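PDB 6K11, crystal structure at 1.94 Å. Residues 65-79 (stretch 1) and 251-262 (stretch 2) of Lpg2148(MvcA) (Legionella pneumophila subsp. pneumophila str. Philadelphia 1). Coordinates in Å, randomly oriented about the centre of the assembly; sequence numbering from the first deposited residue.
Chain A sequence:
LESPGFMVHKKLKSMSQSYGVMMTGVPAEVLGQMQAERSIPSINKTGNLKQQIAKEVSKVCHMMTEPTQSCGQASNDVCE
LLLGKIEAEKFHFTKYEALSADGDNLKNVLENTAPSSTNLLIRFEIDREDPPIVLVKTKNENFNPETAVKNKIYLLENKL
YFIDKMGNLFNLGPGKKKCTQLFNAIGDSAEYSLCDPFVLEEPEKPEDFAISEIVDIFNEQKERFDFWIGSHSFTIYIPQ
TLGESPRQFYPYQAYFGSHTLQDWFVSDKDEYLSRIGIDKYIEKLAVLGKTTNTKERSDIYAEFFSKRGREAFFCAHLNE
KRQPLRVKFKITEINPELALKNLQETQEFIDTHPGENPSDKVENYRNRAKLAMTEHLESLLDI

Stretch 1, residues 65-79: TEPTQSCGQASNDVC
Stretch 2 (251-262) PYQAYFGSHTLQ

How does stretch 2 enter the contact? It arrives as a strand at Pro251 and Tyr252. Tyr252 (chi1 m, chi2 -33°) points toward stretch 1, and Val78 CG1 lies at its ring edge, 4.0 Å from Tyr252 CD2. Val78, chi1 t, belongs to the helix that runs from Cys71 through Cys79. Water 5 joins Tyr252 O and Ser75 OG, 2.9 Å from each.

What lets the backbones close in at Ala254? With phi/psi -119/163, its small side chain points toward the helix, and Ala254 CB meets Ala74 CB at 3.7 Å; Ala254 CA lies 4.6 Å from Cys71 CA. Ala254 O, 3.2 Å from Cys71 CB, has no polar partner in the model. Water 3 accepts from Ala254 N (3.2 Å) and donates to Cys71 O (2.9 Å).

How is the turn from Tyr255 to His259 held against the loop before the helix? Tyr255 O accepts from Ser258 N (2.9 Å) and His259 N (3.0 Å). Phe256 (-55/134, chi1 t, chi2 -86°) brings CE2 within 3.3 Å of Thr68 O at its ring edge, while Pro67 O lies over one face. Gly257, at 81/-9, donates N to Pro67 O (2.8 Å, 147°). Pro67 CB packs 3.6 Å from His259 N. Ser70, facing away, caps its own helix, its OG accepting from Gln73 N at 3.0 Å.

What receives the extended side chain of Gln69? Thr260 (chi1 p) is the N-cap of the helix beginning at Leu261. Gln69, with chi1 and chi2 both t, reaches this helix start, where OE1 accepts from Leu261 N at 2.9 Å, almost linearly (179°). Water 1 donates to Gln69 OE1 and accepts from Gln262 N, both at 3.0 Å. Leu261 (chi1 t, chi2 p) points toward stretch 1, its CD2 4.1 Å from Val78 CG2.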

ATOM      1  N   THR A  65       4.090  18.364   4.589  1.00 37.19           N
ATOM      2  CA  THR A  65       4.488  18.404   5.995  1.00 37.25           C
ATOM      3  C   THR A  65       3.766  17.368   6.859  1.00 38.93           C
ATOM      4  O   THR A  65       3.895  17.403   8.094  1.00 38.51           O
ATOM      5  CB  THR A  65       4.260  19.803   6.588  1.00 43.47           C
ATOM      6  OG1 THR A  65       2.848  20.055   6.661  1.00 44.09           O
ATOM      7  CG2 THR A  65       4.934  20.886   5.735  1.00 39.22           C
ATOM      8  N   GLU A  66       3.031  16.438   6.252  1.00 37.84           N
ATOM      9  CA  GLU A  66       2.255  15.440   6.989  1.00 36.01           C
ATOM     10  C   GLU A  66       2.709  14.037   6.599  1.00 35.94           C
ATOM     11  O   GLU A  66       3.428  13.882   5.597  1.00 33.65           O
ATOM     12  CB  GLU A  66       0.763  15.640   6.705  1.00 37.19           C
ATOM     13  CG  GLU A  66       0.262  16.959   7.275  1.00 40.03           C
ATOM     14  CD  GLU A  66      -1.052  17.418   6.676  1.00 43.25           C
ATOM     15  OE1 GLU A  66      -1.618  16.680   5.838  1.00 47.20           O
ATOM     16  OE2 GLU A  66      -1.510  18.527   7.049  1.00 45.26           O
ATOM     17  N   PRO A  67       2.310  12.979   7.353  1.00 35.76           N
ATOM     18  CA  PRO A  67       2.637  11.609   6.918  1.00 33.98           C
ATOM     19  C   PRO A  67       1.817  11.178   5.712  1.00 35.40           C
ATOM     20  O   PRO A  67       0.769  10.530   5.854  1.00 33.78           O
ATOM     21  CB  PRO A  67       2.305  10.755   8.150  1.00 34.80           C
ATOM     22  CG  PRO A  67       1.163  11.538   8.837  1.00 33.41           C
ATOM     23  CD  PRO A  67       1.550  12.992   8.626  1.00 37.86           C
ATOM     24  N   THR A  68       2.284  11.521   4.511  1.00 29.80           N
ATOM     25  CA  THR A  68       1.564  11.193   3.287  1.00 32.54           C
ATOM     26  C   THR A  68       2.402  10.373   2.318  1.00 33.79           C
ATOM     27  O   THR A  68       2.043  10.254   1.139  1.00 33.40           O
ATOM     28  CB  THR A  68       1.056  12.473   2.601  1.00 32.61           C
ATOM     29  OG1 THR A  68       2.147  13.365   2.390  1.00 32.17           O
ATOM     30  CG2 THR A  68       0.020  13.168   3.488  1.00 37.47           C
ATOM     31  N   GLN A  69       3.508   9.812   2.775  1.00 30.40           N
ATOM     32  CA  GLN A  69       4.241   8.837   1.980  1.00 30.77           C
ATOM     33  C   GLN A  69       3.564   7.480   2.115  1.00 32.89           C
ATOM     34  O   GLN A  69       3.314   7.020   3.231  1.00 33.91           O
ATOM     35  CB  GLN A  69       5.698   8.765   2.456  1.00 32.74           C
ATOM     36  CG  GLN A  69       6.585   7.793   1.675  1.00 29.70           C
ATOM     37  CD  GLN A  69       8.005   7.752   2.235  1.00 32.04           C
ATOM     38  OE1 GLN A  69       8.212   7.935   3.439  1.00 31.61           O
ATOM     39  NE2 GLN A  69       8.990   7.542   1.360  1.00 31.44           N
ATOM     40  N   SER A  70       3.265   6.831   0.987  1.00 31.83           N
ATOM     41  CA  SER A  70       2.646   5.521   1.087  1.00 31.85           C
ATOM     42  C   SER A  70       3.702   4.452   1.350  1.00 29.82           C
ATOM     43  O   SER A  70       4.897   4.632   1.085  1.00 29.27           O
ATOM     44  CB  SER A  70       1.860   5.184  -0.185  1.00 34.25           C
ATOM     45  OG  SER A  70       2.753   4.793  -1.212  1.00 34.00           O
ATOM     46  N   CYS A  71       3.244   3.328   1.904  1.00 28.70           N
ATOM     47  CA  CYS A  71       4.140   2.198   2.121  1.00 30.44           C
ATOM     48  C   CYS A  71       4.775   1.747   0.808  1.00 28.56           C
ATOM     49  O   CYS A  71       5.972   1.451   0.764  1.00 30.82           O
ATOM     50  CB  CYS A  71       3.384   1.040   2.773  1.00 28.07           C
ATOM     51  N   GLY A  72       3.994   1.698  -0.270  1.00 31.02           N
ATOM     52  CA  GLY A  72       4.539   1.265  -1.556  1.00 33.35           C
ATOM     53  C   GLY A  72       5.611   2.200  -2.090  1.00 33.19           C
ATOM     54  O   GLY A  72       6.623   1.751  -2.636  1.00 34.38           O
ATOM     55  N   GLN A  73       5.404   3.513  -1.931  1.00 34.19           N
ATOM     56  CA  GLN A  73       6.410   4.498  -2.320  1.00 32.64           C
ATOM     57  C   GLN A  73       7.720   4.298  -1.576  1.00 34.25           C
ATOM     58  O   GLN A  73       8.796   4.376  -2.173  1.00 32.42           O
ATOM     59  CB  GLN A  73       5.898   5.914  -2.061  1.00 34.22           C
ATOM     60  CG  GLN A  73       4.751   6.335  -2.941  1.00 38.31           C
ATOM     61  CD  GLN A  73       4.277   7.744  -2.633  1.00 40.36           C
ATOM     62  OE1 GLN A  73       3.989   8.083  -1.485  1.00 35.24           O
ATOM     63  NE2 GLN A  73       4.201   8.576  -3.666  1.00 46.87           N
ATOM     64  N   ALA A  74       7.658   4.077  -0.262  1.00 28.64           N
ATOM     65  CA  ALA A  74       8.882   3.860   0.499  1.00 31.58           C
ATOM     66  C   ALA A  74       9.603   2.601   0.030  1.00 29.59           C
ATOM     67  O   ALA A  74      10.832   2.595  -0.119  1.00 31.35           O
ATOM     68  CB  ALA A  74       8.558   3.776   1.998  1.00 27.87           C
ATOM     69  N   SER A  75       8.857   1.509  -0.167  1.00 29.36           N
ATOM     70  CA  SER A  75       9.466   0.283  -0.682  1.00 28.35           C
ATOM     71  C   SER A  75      10.072   0.508  -2.064  1.00 33.10           C
ATOM     72  O   SER A  75      11.142  -0.036  -2.375  1.00 33.92           O
ATOM     73  CB  SER A  75       8.423  -0.832  -0.745  1.00 32.34           C
ATOM     74  OG  SER A  75       8.037  -1.233   0.559  1.00 31.71           O
ATOM     75  N   ASN A  76       9.387   1.282  -2.915  1.00 32.52           N
ATOM     76  CA  ASN A  76       9.916   1.576  -4.249  1.00 35.48           C
ATOM     77  C   ASN A  76      11.234   2.337  -4.156  1.00 36.19           C
ATOM     78  O   ASN A  76      12.166   2.071  -4.929  1.00 35.87           O
ATOM     79  CB  ASN A  76       8.903   2.377  -5.077  1.00 35.01           C
ATOM     80  CG  ASN A  76       7.712   1.543  -5.552  1.00 33.91           C
ATOM     81  OD1 ASN A  76       7.695   0.324  -5.448  1.00 38.41           O
ATOM     82  ND2 ASN A  76       6.723   2.216  -6.114  1.00 35.93           N
ATOM     83  N   ASP A  77      11.331   3.278  -3.204  1.00 32.68           N
ATOM     84  CA  ASP A  77      12.560   4.039  -2.992  1.00 33.86           C
ATOM     85  C   ASP A  77      13.689   3.150  -2.487  1.00 38.77           C
ATOM     86  O   ASP A  77      14.834   3.276  -2.934  1.00 36.36           O
ATOM     87  CB  ASP A  77      12.332   5.164  -1.980  1.00 35.42           C
ATOM     88  CG  ASP A  77      11.555   6.331  -2.550  1.00 44.11           C
ATOM     89  OD1 ASP A  77      11.285   6.340  -3.766  1.00 47.45           O
ATOM     90  OD2 ASP A  77      11.199   7.241  -1.754  1.00 50.04           O
ATOM     91  N   VAL A  78      13.405   2.310  -1.483  1.00 31.98           N
ATOM     92  CA  VAL A  78      14.422   1.393  -0.975  1.00 33.38           C
ATOM     93  C   VAL A  78      14.942   0.501  -2.102  1.00 33.44           C
ATOM     94  O   VAL A  78      16.154   0.325  -2.267  1.00 35.76           O
ATOM     95  CB  VAL A  78      13.860   0.570   0.200  1.00 32.99           C
ATOM     96  CG1 VAL A  78      14.828  -0.542   0.580  1.00 32.04           C
ATOM     97  CG2 VAL A  78      13.634   1.483   1.418  1.00 30.88           C
ATOM     98  N   CYS A  79      14.034  -0.030  -2.922  1.00 33.97           N
ATOM     99  CA  CYS A  79      14.441  -0.940  -3.988  1.00 35.51           C
ATOM    100  C   CYS A  79      15.264  -0.223  -5.052  1.00 37.32           C
ATOM    101  O   CYS A  79      16.250  -0.776  -5.561  1.00 39.35           O
ATOM    102  CB  CYS A  79      13.211  -1.591  -4.621  1.00 36.11           C
ATOM    103  SG  CYS A  79      12.409  -2.852  -3.573  1.00 42.37           S
ATOM    104  N   PRO A 251      13.787  -4.166   9.196  1.00 31.12           N
ATOM    105  CA  PRO A 251      12.606  -3.799   8.410  1.00 29.98           C
ATOM    106  C   PRO A 251      12.537  -2.296   8.209  1.00 28.84           C
ATOM    107  O   PRO A 251      12.857  -1.504   9.103  1.00 29.19           O
ATOM    108  CB  PRO A 251      11.439  -4.298   9.279  1.00 28.80           C
ATOM    109  CG  PRO A 251      11.950  -4.154  10.700  1.00 30.62           C
ATOM    110  CD  PRO A 251      13.472  -4.322  10.631  1.00 31.97           C
ATOM    111  N   TYR A 252      12.101  -1.917   7.003  1.00 30.74           N
ATOM    112  CA  TYR A 252      11.947  -0.533   6.575  1.00 29.58           C
ATOM    113  C   TYR A 252      10.524  -0.316   6.081  1.00 28.32           C
ATOM    114  O   TYR A 252      10.006  -1.129   5.299  1.00 31.82           O
ATOM    115  CB  TYR A 252      12.908  -0.187   5.416  1.00 28.05           C
ATOM    116  CG  TYR A 252      14.375  -0.509   5.616  1.00 29.66           C
ATOM    117  CD1 TYR A 252      14.977  -0.435   6.861  1.00 30.33           C
ATOM    118  CD2 TYR A 252      15.167  -0.859   4.516  1.00 31.40           C
ATOM    119  CE1 TYR A 252      16.360  -0.730   7.006  1.00 32.02           C
ATOM    120  CE2 TYR A 252      16.507  -1.145   4.651  1.00 33.19           C
ATOM    121  CZ  TYR A 252      17.099  -1.076   5.883  1.00 29.42           C
ATOM    122  OH  TYR A 252      18.446  -1.363   5.965  1.00 32.29           O
ATOM    123  N   GLN A 253       9.904   0.795   6.482  1.00 27.65           N
ATOM    124  CA  GLN A 253       8.566   1.061   5.972  1.00 29.55           C
ATOM    125  C   GLN A 253       8.142   2.507   6.196  1.00 27.16           C
ATOM    126  O   GLN A 253       8.699   3.231   7.028  1.00 26.38           O
ATOM    127  CB  GLN A 253       7.534   0.137   6.635  1.00 29.40           C
ATOM    128  CG  GLN A 253       7.381   0.394   8.143  1.00 26.01           C
ATOM    129  CD  GLN A 253       6.109  -0.215   8.667  1.00 28.56           C
ATOM    130  OE1 GLN A 253       5.905  -1.420   8.537  1.00 30.32           O
ATOM    131  NE2 GLN A 253       5.230   0.607   9.213  1.00 26.60           N
ATOM    132  N   ALA A 254       7.125   2.901   5.435  1.00 26.02           N
ATOM    133  CA  ALA A 254       6.231   4.012   5.736  1.00 28.15           C
ATOM    134  C   ALA A 254       4.808   3.469   5.862  1.00 26.89           C
ATOM    135  O   ALA A 254       4.520   2.335   5.468  1.00 26.31           O
ATOM    136  CB  ALA A 254       6.281   5.099   4.637  1.00 28.16           C
ATOM    137  N   TYR A 255       3.924   4.264   6.462  1.00 28.11           N
ATOM    138  CA  TYR A 255       2.509   3.894   6.575  1.00 28.62           C
ATOM    139  C   TYR A 255       1.683   5.163   6.418  1.00 25.48           C
ATOM    140  O   TYR A 255       1.714   6.038   7.292  1.00 27.00           O
ATOM    141  CB  TYR A 255       2.210   3.182   7.905  1.00 23.27           C
ATOM    142  CG  TYR A 255       1.011   2.266   7.802  1.00 30.04           C
ATOM    143  CD1 TYR A 255      -0.275   2.787   7.638  1.00 28.06           C
ATOM    144  CD2 TYR A 255       1.163   0.882   7.820  1.00 31.19           C
ATOM    145  CE1 TYR A 255      -1.394   1.936   7.513  1.00 35.58           C
ATOM    146  CE2 TYR A 255       0.062   0.030   7.709  1.00 29.94           C
ATOM    147  CZ  TYR A 255      -1.207   0.557   7.542  1.00 34.37           C
ATOM    148  OH  TYR A 255      -2.273  -0.304   7.418  1.00 32.63           O
ATOM    149  N   PHE A 256       0.967   5.275   5.292  1.00 27.59           N
ATOM    150  CA  PHE A 256       0.236   6.502   4.969  1.00 30.28           C
ATOM    151  C   PHE A 256      -0.715   6.909   6.092  1.00 28.90           C
ATOM    152  O   PHE A 256      -1.481   6.084   6.606  1.00 28.39           O
ATOM    153  CB  PHE A 256      -0.558   6.328   3.663  1.00 31.68           C
ATOM    154  CG  PHE A 256      -1.194   7.611   3.164  1.00 34.30           C
ATOM    155  CD1 PHE A 256      -2.443   8.015   3.622  1.00 39.21           C
ATOM    156  CD2 PHE A 256      -0.534   8.416   2.236  1.00 35.86           C
ATOM    157  CE1 PHE A 256      -3.015   9.199   3.176  1.00 35.45           C
ATOM    158  CE2 PHE A 256      -1.113   9.595   1.778  1.00 38.28           C
ATOM    159  CZ  PHE A 256      -2.349   9.982   2.248  1.00 36.54           C
ATOM    160  N   GLY A 257      -0.682   8.193   6.442  1.00 29.03           N
ATOM    161  CA  GLY A 257      -1.491   8.736   7.526  1.00 30.99           C
ATOM    162  C   GLY A 257      -0.923   8.508   8.907  1.00 30.80           C
ATOM    163  O   GLY A 257      -1.445   9.077   9.878  1.00 30.41           O
ATOM    164  N   SER A 258       0.136   7.702   9.029  1.00 27.93           N
ATOM    165  CA  SER A 258       0.741   7.394  10.320  1.00 27.72           C
ATOM    166  C   SER A 258       2.162   7.933  10.432  1.00 29.00           C
ATOM    167  O   SER A 258       2.442   8.694  11.363  1.00 27.74           O
ATOM    168  CB  SER A 258       0.723   5.882  10.579  1.00 26.56           C
ATOM    169  OG  SER A 258       1.354   5.595  11.825  1.00 27.87           O
ATOM    170  N   HIS A 259       3.071   7.545   9.531  1.00 26.18           N
ATOM    171  CA  HIS A 259       4.473   7.929   9.639  1.00 27.46           C
ATOM    172  C   HIS A 259       5.155   7.719   8.289  1.00 27.43           C
ATOM    173  O   HIS A 259       4.725   6.885   7.483  1.00 26.50           O
ATOM    174  CB  HIS A 259       5.189   7.104  10.719  1.00 27.07           C
ATOM    175  CG  HIS A 259       5.136   5.628  10.465  1.00 28.46           C
ATOM    176  ND1 HIS A 259       4.102   4.838  10.922  1.00 25.81           N
ATOM    177  CD2 HIS A 259       5.958   4.806   9.765  1.00 26.94           C
ATOM    178  CE1 HIS A 259       4.309   3.589  10.546  1.00 25.72           C
ATOM    179  NE2 HIS A 259       5.420   3.543   9.837  1.00 27.34           N
ATOM    180  N   THR A 260       6.213   8.498   8.047  1.00 25.38           N
ATOM    181  CA  THR A 260       7.047   8.338   6.863  1.00 26.28           C
ATOM    182  C   THR A 260       8.221   7.407   7.156  1.00 27.10           C
ATOM    183  O   THR A 260       8.475   7.019   8.295  1.00 24.73           O
ATOM    184  CB  THR A 260       7.594   9.688   6.391  1.00 27.33           C
ATOM    185  OG1 THR A 260       8.454  10.211   7.411  1.00 27.57           O
ATOM    186  CG2 THR A 260       6.436  10.695   6.167  1.00 28.91           C
ATOM    187  N   LEU A 261       8.967   7.076   6.100  1.00 26.49           N
ATOM    188  CA  LEU A 261      10.177   6.283   6.289  1.00 27.42           C
ATOM    189  C   LEU A 261      11.173   7.022   7.173  1.00 26.51           C
ATOM    190  O   LEU A 261      11.840   6.416   8.026  1.00 26.02           O
ATOM    191  CB  LEU A 261      10.784   5.947   4.926  1.00 28.08           C
ATOM    192  CG  LEU A 261      12.066   5.104   4.918  1.00 29.87           C
ATOM    193  CD1 LEU A 261      11.829   3.779   5.623  1.00 28.10           C
ATOM    194  CD2 LEU A 261      12.551   4.895   3.482  1.00 29.41           C
ATOM    195  N   GLN A 262      11.263   8.345   7.006  1.00 28.40           N
ATOM    196  CA  GLN A 262      12.131   9.146   7.868  1.00 28.76           C
ATOM    197  C   GLN A 262      11.731   9.007   9.339  1.00 28.99           C
ATOM    198  O   GLN A 262      12.586   8.766  10.202  1.00 29.35           O
ATOM    199  CB  GLN A 262      12.081  10.610   7.430  1.00 28.26           C
ATOM    200  CG  GLN A 262      12.619  11.578   8.477  1.00 26.43           C
ATOM    201  CD  GLN A 262      12.592  13.010   7.995  1.00 35.70           C
ATOM    202  OE1 GLN A 262      11.585  13.483   7.458  1.00 31.25           O
ATOM    203  NE2 GLN A 262      13.706  13.708   8.168  1.00 28.80           N
TER
HETATM  204  O   HOH W   1      10.540   9.616   4.360  1.00 26.99           O
HETATM  205  O   HOH W   2       3.477   8.419   5.389  1.00 30.76           O
HETATM  206  O   HOH W   3       6.926   0.538   3.339  1.00 27.76           O
HETATM  207  O   HOH W   4       0.699   3.178   3.169  1.00 29.13           O
HETATM  208  O   HOH W   5      10.002  -0.375   2.543  1.00 31.24           O